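Membrane lipoprotein TpN32 (PDB 1XS5) binds L-methionine and probably serves as a membrane-anchored substrate-binding lipoprotein for uptake of this amino acid. Local coordinates at residues A[12-17]-A[196-201]; A[38-43]-A[60-65]; A[54-59]-A[78-83]; A[226-231]-A[235-240]. All coordinates share one frame; numbering follows the deposited sequence. Where two conformers were deposited one is given.

How the contacts relate
Contacts 1, 2 and 3 all touch the bound methionine. Contact 4 does not touch the ligand but packs on contacts 1 and 3. Contacts 1 and 3 have centres about 4 Å apart and share the mixed sheet, where strand 198-203 runs between strands 54-59 and 74-82. Contact 2 joins helices 40-49 and 60-70, and its centre is about 12 Å from that of contact 1. Along the chain, contacts 2 and 3 interlock and both lie inside the long loop closed by contact 1. Contact 4 follows and sets helix 222-231 against strand 238-239, the edge strand beside 74-82. Residues far apart in sequence thus build one methionine pocket.

Contact 1. Residues A[12-17]-A[196-201]. With MET (methionine), chain B.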
# COMPACT_ATOMS: atom_id res chain seq x y z
N GLU A 12 7.17 5.32 5.88
CA GLU A 12 6.10 5.68 6.79
C GLU A 12 4.84 5.29 6.00
O GLU A 12 4.85 5.33 4.77
CB GLU A 12 6.11 7.18 7.05
CG GLU A 12 7.31 7.62 7.91
CD GLU A 12 7.35 6.93 9.29
OE1 GLU A 12 6.35 6.30 9.67
OE2 GLU A 12 8.38 7.02 10.01
N PRO A 13 3.74 4.99 6.69
CA PRO A 13 3.57 4.98 8.15
C PRO A 13 3.99 3.68 8.82
O PRO A 13 4.04 3.59 10.06
CB PRO A 13 2.08 5.22 8.30
CG PRO A 13 1.51 4.33 7.14
CD PRO A 13 2.44 4.79 6.00
N HIS A 14 4.31 2.66 8.03
CA HIS A 14 4.66 1.36 8.58
C HIS A 14 5.84 1.43 9.52
O HIS A 14 5.90 0.70 10.53
CB HIS A 14 4.97 0.36 7.44
CG HIS A 14 3.89 0.29 6.40
ND1 HIS A 14 3.46 1.40 5.69
CD2 HIS A 14 3.11 -0.74 5.98
CE1 HIS A 14 2.47 1.06 4.89
NE2 HIS A 14 2.24 -0.23 5.05
N ALA A 15 6.79 2.30 9.20
CA ALA A 15 8.00 2.40 10.04
C ALA A 15 7.67 2.84 11.46
O ALA A 15 8.16 2.27 12.42
CB ALA A 15 9.02 3.35 9.41
N ARG A 16 6.87 3.89 11.60
CA ARG A 16 6.49 4.31 12.95
C ARG A 16 5.72 3.20 13.69
O ARG A 16 5.93 2.99 14.88
CB ARG A 16 5.66 5.60 12.85
CG ARG A 16 5.46 6.26 14.17
CD ARG A 16 6.79 6.77 14.70
NE ARG A 16 6.63 7.31 16.05
CZ ARG A 16 7.63 7.68 16.84
NH1 ARG A 16 8.89 7.57 16.41
NH2 ARG A 16 7.37 8.15 18.06
N LEU A 17 4.84 2.48 12.99
CA LEU A 17 4.07 1.41 13.61
C LEU A 17 5.00 0.27 14.08
O LEU A 17 4.78 -0.39 15.10
CB LEU A 17 3.04 0.87 12.59
CG LEU A 17 1.99 1.87 12.07
CD1 LEU A 17 1.14 1.20 10.99
CD2 LEU A 17 1.09 2.34 13.25
N TYR A 196 -7.68 -4.04 0.33
CA TYR A 196 -6.27 -3.76 0.17
C TYR A 196 -5.58 -3.45 1.48
O TYR A 196 -4.60 -2.71 1.52
CB TYR A 196 -6.13 -2.63 -0.86
CG TYR A 196 -6.49 -3.11 -2.26
CD1 TYR A 196 -5.56 -3.81 -3.04
CD2 TYR A 196 -7.77 -2.90 -2.79
CE1 TYR A 196 -5.89 -4.28 -4.31
CE2 TYR A 196 -8.11 -3.38 -4.07
CZ TYR A 196 -7.16 -4.07 -4.82
OH TYR A 196 -7.46 -4.51 -6.09
N ALA A 197 -6.10 -4.05 2.56
CA ALA A 197 -5.50 -3.91 3.89
C ALA A 197 -4.03 -4.39 3.81
O ALA A 197 -3.72 -5.39 3.14
CB ALA A 197 -6.27 -4.77 4.93
N ASN A 198 -3.15 -3.66 4.50
CA ASN A 198 -1.72 -3.97 4.54
C ASN A 198 -1.53 -5.04 5.60
O ASN A 198 -2.11 -4.97 6.69
CB ASN A 198 -0.93 -2.72 4.87
CG ASN A 198 -0.78 -1.79 3.64
OD1 ASN A 198 0.26 -1.15 3.47
ND2 ASN A 198 -1.82 -1.72 2.79
N VAL A 199 -0.68 -6.00 5.28
CA VAL A 199 -0.49 -7.17 6.14
C VAL A 199 0.95 -7.43 6.54
O VAL A 199 1.90 -6.98 5.88
CB VAL A 199 -0.95 -8.45 5.40
CG1 VAL A 199 -2.49 -8.51 5.31
CG2 VAL A 199 -0.39 -8.44 3.97
N LEU A 200 1.10 -8.20 7.62
CA LEU A 200 2.41 -8.59 8.12
C LEU A 200 2.65 -9.89 7.34
O LEU A 200 1.82 -10.79 7.39
CB LEU A 200 2.33 -8.85 9.62
CG LEU A 200 3.67 -9.29 10.21
CD1 LEU A 200 4.73 -8.17 9.92
CD2 LEU A 200 3.52 -9.57 11.73
N VAL A 201 3.78 -10.03 6.66
CA VAL A 201 4.04 -11.19 5.81
C VAL A 201 5.25 -12.01 6.18
O VAL A 201 6.29 -11.45 6.59
CB VAL A 201 4.17 -10.70 4.32
CG1 VAL A 201 4.76 -11.78 3.39
CG2 VAL A 201 2.77 -10.25 3.83
N MET B . 0.94 0.94 1.53
CA MET B . 0.54 0.56 0.13
C MET B . -0.98 0.71 -0.14
O MET B . -1.35 1.29 -1.19
CB MET B . 0.94 -0.90 -0.17
CG MET B . 0.83 -1.22 -1.65
SD MET B . 1.24 -2.93 -2.07
CE MET B . 3.08 -2.79 -2.04
OXT MET B . -1.77 0.24 0.70
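His-14 and Asn-198 are the closest backbone positions of the two segments, with CA atoms 9.2 Å apart, so side chains alone bridge the gap between helix 14-26 and strand 198-203. The contact belongs to the methionine pocket of a periplasmic binding protein of the NlpA family. Both side chains have CG anti to their own carbonyl carbon, and both point into the gap, where they lie nearly perpendicular to one another. His-14 NE2 donates to Asn-198 OD1 over 2.7 Å. The N-H...O angle is 161°. The oxygen lies in the imidazole plane, while the nitrogen is tilted slightly from the carbonyl plane of the amide. The ring and amide planes are turned 38° against each other.

Asn-198 OD1 also accepts from the amino N of the bound methionine, at 2.9 Å. Two donors therefore hold one oxygen, which fixes the rotation of the amide. ND2 then faces the ligand carboxylate. Asn-198 ND2 also makes a weak bond to Tyr-196 O at 3.2 Å, which ties the amide to its own loop.

Two more rings pack on His-14: His-81 meets it edge-to-face, and Phe-56 touches it. Glu-12, on the N-terminal side of the cis bond to Pro-13, accepts through OE1 from Arg-16 N at 3.1 Å, linking the loop to helix 14-26. The backbone of Asn-198 is hydrogen-bonded to Val-80 and His-81 of strand 74-82. The ligand bond is nearly straight: Asn-198 ND2 reaches OXT of the methionine at 2.9 Å with an N-H...O angle of 168°.

Contact 2. Residues A[38-43]-A[60-65]; sequences TNYVAL and VPHMQQ. With MET (methionine), chain B.
Tyr-40 and His-62 meet across the gap between helices 40-49 and 60-70. The closest pair is Tyr-40 CD2 and His-62 NE2, at 3.6 Å. The two ring planes stand 74° apart, and the rings meet at a slant. Tyr-40 CB also lies close to the NE2 end of the imidazole.

The tight part is the corner between the rings, and the bound methionine fills it with its thioether end. Its CE methyl sits over the centre of one His-62 face, 3.6 Å above the plane. The same methyl lies over a face of Tyr-40, nearer the rim, with CE 3.7 Å from Tyr-40 CE1. Both placements are consistent with CH-pi contacts. The sulfur touches the base of the histidine, where SD is 3.6 Å from His-62 CB. His-62 reaches the ligand because CG is anti to the backbone N (chi1 -177°), which extends the ring away from its helix. Its ND1 is hydrogen-bonded to Gln-58 OE1, so the ring rotation is held by a second-shell residue. Phe-57 also meets the ring.

The side toward Thr-38 is looser: Tyr-40 is partly exposed, and Thr-38 is at the surface. Asn-39 is the N-cap of helix 40-49. Its OD1 accepts from Ala-42 N at 3.0 Å, with the donor well above the carbonyl plane. This cap fixes the helix start from which Tyr-40 projects. The arrangement is that of an aromatic-lined pocket for the methionine thioether in a methionine-binding protein.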
# COMPACT_ATOMS: atom_id res chain seq x y z
N THR A 38 14.32 -0.22 -0.25
CA THR A 38 13.88 0.81 -1.17
C THR A 38 12.92 0.33 -2.24
O THR A 38 12.42 1.12 -3.03
CB THR A 38 15.10 1.47 -1.89
OG1 THR A 38 15.71 0.51 -2.77
CG2 THR A 38 16.13 1.90 -0.91
N ASN A 39 12.68 -0.96 -2.34
CA ASN A 39 11.74 -1.37 -3.37
C ASN A 39 10.97 -2.59 -3.03
O ASN A 39 11.39 -3.37 -2.17
CB ASN A 39 12.39 -1.50 -4.75
CG ASN A 39 13.36 -2.63 -4.85
OD1 ASN A 39 13.00 -3.77 -5.18
ND2 ASN A 39 14.63 -2.32 -4.57
N TYR A 40 9.81 -2.71 -3.67
CA TYR A 40 8.90 -3.81 -3.39
C TYR A 40 9.47 -5.24 -3.56
O TYR A 40 9.28 -6.12 -2.69
CB TYR A 40 7.63 -3.69 -4.26
CG TYR A 40 6.80 -2.42 -4.13
CD1 TYR A 40 6.77 -1.65 -2.96
CD2 TYR A 40 5.93 -2.04 -5.18
CE1 TYR A 40 5.89 -0.55 -2.83
CE2 TYR A 40 5.05 -0.92 -5.07
CZ TYR A 40 5.02 -0.19 -3.89
OH TYR A 40 4.08 0.82 -3.77
N VAL A 41 10.15 -5.47 -4.66
CA VAL A 41 10.67 -6.80 -4.93
C VAL A 41 11.75 -7.22 -3.94
O VAL A 41 11.74 -8.34 -3.44
CB VAL A 41 11.17 -6.87 -6.39
CG1 VAL A 41 11.88 -8.21 -6.65
CG2 VAL A 41 9.95 -6.68 -7.35
N ALA A 42 12.64 -6.29 -3.64
CA ALA A 42 13.71 -6.61 -2.70
C ALA A 42 13.20 -7.03 -1.32
O ALA A 42 13.79 -7.88 -0.61
CB ALA A 42 14.64 -5.40 -2.59
N LEU A 43 12.11 -6.40 -0.89
CA LEU A 43 11.55 -6.73 0.41
C LEU A 43 11.01 -8.17 0.44
O LEU A 43 11.14 -8.86 1.44
CB LEU A 43 10.38 -5.77 0.74
CG LEU A 43 10.78 -4.41 1.35
CD1 LEU A 43 9.79 -3.29 0.99
CD2 LEU A 43 10.84 -4.62 2.87
N VAL A 60 -2.54 -7.98 0.37
CA VAL A 60 -2.54 -9.33 -0.17
C VAL A 60 -2.46 -9.49 -1.70
O VAL A 60 -1.76 -10.38 -2.19
CB VAL A 60 -3.74 -10.18 0.43
CG1 VAL A 60 -3.75 -11.56 -0.22
CG2 VAL A 60 -3.52 -10.37 1.94
N PRO A 61 -3.19 -8.65 -2.48
CA PRO A 61 -3.10 -8.78 -3.94
C PRO A 61 -1.64 -8.58 -4.41
O PRO A 61 -1.19 -9.23 -5.34
CB PRO A 61 -4.03 -7.66 -4.46
CG PRO A 61 -5.15 -7.69 -3.45
CD PRO A 61 -4.36 -7.81 -2.11
N HIS A 62 -0.90 -7.69 -3.76
CA HIS A 62 0.49 -7.47 -4.14
C HIS A 62 1.34 -8.72 -3.84
O HIS A 62 2.15 -9.12 -4.64
CB HIS A 62 1.05 -6.23 -3.43
CG HIS A 62 2.45 -5.90 -3.82
ND1 HIS A 62 3.55 -6.46 -3.20
CD2 HIS A 62 2.94 -5.14 -4.83
CE1 HIS A 62 4.65 -6.05 -3.80
NE2 HIS A 62 4.30 -5.25 -4.80
N MET A 63 1.15 -9.29 -2.66
CA MET A 63 1.85 -10.49 -2.22
C MET A 63 1.54 -11.64 -3.18
O MET A 63 2.44 -12.42 -3.58
CB MET A 63 1.35 -10.85 -0.81
CG MET A 63 2.14 -11.96 -0.16
SD MET A 63 1.35 -12.59 1.32
CE MET A 63 -0.12 -13.45 0.61
N GLN A 64 0.25 -11.76 -3.56
CA GLN A 64 -0.16 -12.81 -4.50
C GLN A 64 0.51 -12.63 -5.83
O GLN A 64 1.00 -13.60 -6.41
CB GLN A 64 -1.69 -12.84 -4.66
CG GLN A 64 -2.33 -13.36 -3.37
CD GLN A 64 -3.84 -13.24 -3.33
OE1 GLN A 64 -4.44 -12.38 -3.99
NE2 GLN A 64 -4.48 -14.09 -2.50
N GLN A 65 0.57 -11.39 -6.31
CA GLN A 65 1.24 -11.11 -7.56
C GLN A 65 2.70 -11.58 -7.43
O GLN A 65 3.22 -12.25 -8.34
CB GLN A 65 1.19 -9.60 -7.86
CG GLN A 65 1.56 -9.16 -9.30
CD GLN A 65 3.03 -9.34 -9.67
OE1 GLN A 65 3.94 -9.09 -8.86
NE2 GLN A 65 3.27 -9.77 -10.92
N MET B . 0.94 0.94 1.53
CA MET B . 0.54 0.56 0.13
C MET B . -0.98 0.71 -0.14
O MET B . -1.35 1.29 -1.19
CB MET B . 0.94 -0.90 -0.17
CG MET B . 0.83 -1.22 -1.65
SD MET B . 1.24 -2.93 -2.07
CE MET B . 3.08 -2.79 -2.04
OXT MET B . -1.77 0.24 0.70

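Contact 3. Residues A[54-59]-A[78-83]; sequences MNFFQH and GNVHVE. With MET (methionine), chain B.
Phe-56 points its ring end at Val-80 and His-81. Its CG is anti to the backbone N (chi1 180°), which carries CZ over strand 198-203, the strand that separates the two in the sheet. Val-80 comes from the opposite direction, and its CG1 lies 3.6 Å from Phe-56 CZ. Phe-56 CZ also lies near the imidazole plane of His-81, at the ring's edge. Seen from the phenyl ring, His-81 ND1 approaches obliquely, 3.5 Å from Phe-56 CZ. The two ring planes are 86° apart.

All three strands belong to the mixed sheet of this binding-protein fold. Val-80 and His-81 both face Asn-198 and form a classic beta bulge. The chain turns a corner at Phe-57, and residues 57-59 all touch the methionine.

His-59 lays one ring face against the methionine sulfur, with SD 3.4 Å from His-59 NE2. Its NE2 is hydrogen-bonded to Asn-112 OD1, and its ND1 caps His-62 N. Phe-57 O approaches the methionine CB at 3.2 Å. From the other segment, Glu-83 OE1 accepts from the ligand amino N at 2.7 Å. His-81 NE2 appears to donate to Glu-83 OE2, but the position of that oxygen is doubtful.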
# COMPACT_ATOMS: atom_id res chain seq x y z
N MET A 54 10.20 -11.30 8.55
CA MET A 54 8.92 -10.80 8.07
C MET A 54 9.06 -9.46 7.40
O MET A 54 10.12 -8.86 7.42
CB MET A 54 7.93 -10.70 9.25
CG MET A 54 8.31 -9.73 10.31
SD MET A 54 7.64 -10.16 12.04
CE MET A 54 9.09 -10.69 12.93
N ASN A 55 7.99 -9.00 6.75
CA ASN A 55 8.03 -7.67 6.20
C ASN A 55 6.69 -7.04 6.38
O ASN A 55 5.69 -7.73 6.64
CB ASN A 55 8.53 -7.56 4.74
CG ASN A 55 7.65 -8.21 3.70
OD1 ASN A 55 6.39 -8.13 3.73
ND2 ASN A 55 8.31 -8.83 2.70
N PHE A 56 6.68 -5.71 6.32
CA PHE A 56 5.42 -5.01 6.53
C PHE A 56 5.35 -3.81 5.58
O PHE A 56 5.83 -2.71 5.89
CB PHE A 56 5.34 -4.59 8.01
CG PHE A 56 4.06 -3.82 8.37
CD1 PHE A 56 2.82 -4.22 7.89
CD2 PHE A 56 4.10 -2.74 9.21
CE1 PHE A 56 1.66 -3.54 8.27
CE2 PHE A 56 2.95 -2.08 9.57
CZ PHE A 56 1.75 -2.48 9.10
N PHE A 57 4.75 -4.02 4.41
CA PHE A 57 4.65 -2.90 3.44
C PHE A 57 3.60 -3.07 2.34
O PHE A 57 3.36 -2.13 1.61
CB PHE A 57 5.99 -2.73 2.71
CG PHE A 57 6.19 -3.73 1.59
CD1 PHE A 57 6.56 -5.05 1.86
CD2 PHE A 57 6.00 -3.36 0.25
CE1 PHE A 57 6.77 -5.98 0.82
CE2 PHE A 57 6.20 -4.26 -0.79
CZ PHE A 57 6.59 -5.58 -0.51
N GLN A 58 2.96 -4.24 2.25
CA GLN A 58 2.07 -4.50 1.13
C GLN A 58 0.70 -5.03 1.53
O GLN A 58 0.47 -5.34 2.71
CB GLN A 58 2.74 -5.56 0.24
CG GLN A 58 2.67 -7.01 0.88
CD GLN A 58 3.72 -8.01 0.34
OE1 GLN A 58 3.78 -8.30 -0.83
NE2 GLN A 58 4.53 -8.53 1.22
N HIS A 59 -0.17 -5.17 0.53
CA HIS A 59 -1.49 -5.76 0.76
C HIS A 59 -1.49 -7.19 0.13
O HIS A 59 -0.54 -7.57 -0.55
CB HIS A 59 -2.60 -4.86 0.19
CG HIS A 59 -2.33 -4.32 -1.17
ND1 HIS A 59 -2.15 -5.11 -2.28
CD2 HIS A 59 -2.28 -3.04 -1.62
CE1 HIS A 59 -2.00 -4.35 -3.35
NE2 HIS A 59 -2.08 -3.09 -2.97
N GLY A 78 -1.79 -11.67 9.08
CA GLY A 78 -2.80 -10.79 9.60
C GLY A 78 -2.92 -9.41 8.98
O GLY A 78 -1.91 -8.82 8.57
N ASN A 79 -4.16 -8.90 8.91
CA ASN A 79 -4.40 -7.55 8.41
C ASN A 79 -4.09 -6.60 9.54
O ASN A 79 -4.46 -6.84 10.67
CB ASN A 79 -5.87 -7.33 8.03
CG ASN A 79 -6.31 -8.24 6.96
OD1 ASN A 79 -5.57 -8.51 6.01
ND2 ASN A 79 -7.52 -8.75 7.10
N VAL A 80 -3.43 -5.50 9.22
CA VAL A 80 -3.04 -4.51 10.20
C VAL A 80 -3.76 -3.15 10.02
O VAL A 80 -4.29 -2.56 10.98
CB VAL A 80 -1.50 -4.24 10.12
CG1 VAL A 80 -1.11 -3.21 11.12
CG2 VAL A 80 -0.71 -5.55 10.39
N HIS A 81 -3.74 -2.61 8.80
CA HIS A 81 -4.36 -1.32 8.58
C HIS A 81 -4.76 -1.15 7.13
O HIS A 81 -4.37 -1.95 6.30
CB HIS A 81 -3.41 -0.20 8.99
CG HIS A 81 -2.26 0.05 8.04
ND1 HIS A 81 -1.00 -0.45 8.25
CD2 HIS A 81 -2.18 0.81 6.92
CE1 HIS A 81 -0.18 -0.01 7.29
NE2 HIS A 81 -0.88 0.76 6.48
N VAL A 82 -5.56 -0.11 6.86
CA VAL A 82 -6.03 0.22 5.50
C VAL A 82 -5.53 1.64 5.19
O VAL A 82 -5.50 2.48 6.08
CB VAL A 82 -7.60 0.18 5.37
CG1 VAL A 82 -8.12 -1.24 5.65
CG2 VAL A 82 -8.26 1.20 6.32
N GLU A 83 -5.07 1.88 3.96
CA GLU A 83 -4.55 3.20 3.54
C GLU A 83 -5.36 3.49 2.26
O GLU A 83 -4.96 3.01 1.18
CB GLU A 83 -3.11 3.04 3.07
CG GLU A 83 -2.02 3.47 3.90
CD GLU A 83 -0.70 2.93 3.33
OE1 GLU A 83 -0.36 3.19 2.16
OE2 GLU A 83 -0.02 2.21 4.07
N MET B . 0.94 0.94 1.53
CA MET B . 0.54 0.56 0.13
C MET B . -0.98 0.71 -0.14
O MET B . -1.35 1.29 -1.19
CB MET B . 0.94 -0.90 -0.17
CG MET B . 0.83 -1.22 -1.65
SD MET B . 1.24 -2.93 -2.07
CE MET B . 3.08 -2.79 -2.04
OXT MET B . -1.77 0.24 0.70

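Contact 4. Residues A[226-231]-A[235-240]; sequences TYLKER and GEVAPA
Leu-228 fills the gap between helix 222-231 and the C-terminal segment. Its CD2 touches Val-237 CG1 at 3.8 Å. Its other methyl, CD1, lies 3.9 Å from Pro-239 N and is also close to Pro-239 CD. Leu-228 CB and Pro-239 CD are 4.0 Å apart, and the two side chains lie alongside, running in opposite senses. Lys-229 runs extended at the outer edge, where its CE meets Pro-239 CG at 3.9 Å.

The next shell holds these groups in place. Leu-17 of helix 14-26 packs on Leu-228. Val-237 also rests on His-81 and Pro-13. Ala-238 turns its methyl away from the helix, and its backbone pairs with Val-82. Ala-240 pairs likewise with Val-80, so strand 238-239 forms an edge of the mixed sheet. Before the strand, Glu-236 OE2 is hydrogen-bonded to Ser-181 OG. On the helix, Arg-231 NH1 makes a weak bond to Tyr-227 OH, and Arg-231 CB lies over one face of that ring.

The helix and the C-terminal segment meet through hydrocarbon groups. Shape and burial of apolar surface therefore join them, while the strand's backbone bonds run to strand 74-82.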
# COMPACT_ATOMS: atom_id res chain seq x y z
N THR A 226 -4.88 3.15 18.80
CA THR A 226 -5.04 4.45 19.41
C THR A 226 -4.20 5.46 18.67
O THR A 226 -4.67 6.55 18.34
CB THR A 226 -4.65 4.36 20.89
OG1 THR A 226 -5.66 3.58 21.55
CG2 THR A 226 -4.52 5.73 21.53
N TYR A 227 -2.96 5.09 18.40
CA TYR A 227 -2.06 5.97 17.64
C TYR A 227 -2.61 6.37 16.25
O TYR A 227 -2.52 7.52 15.82
CB TYR A 227 -0.70 5.28 17.43
CG TYR A 227 0.24 6.03 16.50
CD1 TYR A 227 0.85 7.23 16.88
CD2 TYR A 227 0.52 5.54 15.22
CE1 TYR A 227 1.71 7.92 16.01
CE2 TYR A 227 1.36 6.22 14.35
CZ TYR A 227 1.95 7.39 14.74
OH TYR A 227 2.78 8.03 13.83
N LEU A 228 -3.13 5.39 15.53
CA LEU A 228 -3.63 5.66 14.18
C LEU A 228 -4.81 6.63 14.20
O LEU A 228 -4.78 7.65 13.50
CB LEU A 228 -4.01 4.35 13.52
CG LEU A 228 -2.78 3.51 13.13
CD1 LEU A 228 -3.26 2.28 12.43
CD2 LEU A 228 -1.82 4.33 12.22
N LYS A 229 -5.83 6.30 14.99
CA LYS A 229 -7.02 7.13 15.09
C LYS A 229 -6.68 8.56 15.46
O LYS A 229 -7.32 9.51 14.98
CB LYS A 229 -7.99 6.54 16.12
CG LYS A 229 -8.53 5.18 15.67
CD LYS A 229 -9.26 4.47 16.80
CE LYS A 229 -9.44 2.99 16.47
NZ LYS A 229 -9.68 2.17 17.70
N GLU A 230 -5.65 8.74 16.27
CA GLU A 230 -5.27 10.08 16.68
C GLU A 230 -4.41 10.86 15.71
O GLU A 230 -4.55 12.08 15.60
CB GLU A 230 -4.57 10.07 18.05
CG GLU A 230 -5.53 9.90 19.23
CD GLU A 230 -4.85 10.11 20.59
OE1 GLU A 230 -4.46 11.27 20.90
OE2 GLU A 230 -4.71 9.11 21.35
N ARG A 231 -3.51 10.17 15.00
CA ARG A 231 -2.61 10.85 14.07
C ARG A 231 -3.21 11.07 12.68
O ARG A 231 -2.82 11.99 11.98
CB ARG A 231 -1.31 10.08 13.90
CG ARG A 231 -0.30 10.90 13.16
CD ARG A 231 0.96 10.14 12.84
NE ARG A 231 1.93 11.03 12.18
CZ ARG A 231 3.05 10.62 11.58
NH1 ARG A 231 3.37 9.33 11.54
NH2 ARG A 231 3.86 11.51 11.02
N GLY A 235 -8.75 9.36 8.58
CA GLY A 235 -8.79 7.96 8.25
C GLY A 235 -7.79 7.65 7.12
O GLY A 235 -7.97 6.66 6.40
N GLU A 236 -6.76 8.48 6.96
CA GLU A 236 -5.77 8.25 5.92
C GLU A 236 -5.09 6.89 6.14
O GLU A 236 -4.78 6.20 5.19
CB GLU A 236 -4.73 9.37 5.89
CG GLU A 236 -5.27 10.78 5.51
CD GLU A 236 -5.90 11.56 6.68
OE1 GLU A 236 -6.26 10.93 7.69
OE2 GLU A 236 -6.06 12.79 6.57
N VAL A 237 -4.87 6.53 7.40
CA VAL A 237 -4.31 5.23 7.77
C VAL A 237 -5.23 4.82 8.94
O VAL A 237 -5.36 5.56 9.90
CB VAL A 237 -2.87 5.36 8.27
CG1 VAL A 237 -2.28 3.95 8.47
CG2 VAL A 237 -2.06 6.16 7.27
N ALA A 238 -5.90 3.67 8.84
CA ALA A 238 -6.83 3.27 9.89
C ALA A 238 -6.72 1.78 10.21
O ALA A 238 -6.53 0.96 9.30
CB ALA A 238 -8.27 3.58 9.42
N PRO A 239 -6.90 1.41 11.49
CA PRO A 239 -6.81 -0.00 11.90
C PRO A 239 -7.74 -0.87 11.02
O PRO A 239 -8.84 -0.46 10.68
CB PRO A 239 -7.28 0.00 13.35
CG PRO A 239 -6.99 1.40 13.83
CD PRO A 239 -7.29 2.28 12.62
N ALA A 240 -7.28 -2.07 10.66
CA ALA A 240 -8.07 -2.96 9.83
C ALA A 240 -9.05 -3.79 10.65
O ALA A 240 -9.22 -4.99 10.33
CB ALA A 240 -7.15 -3.87 9.04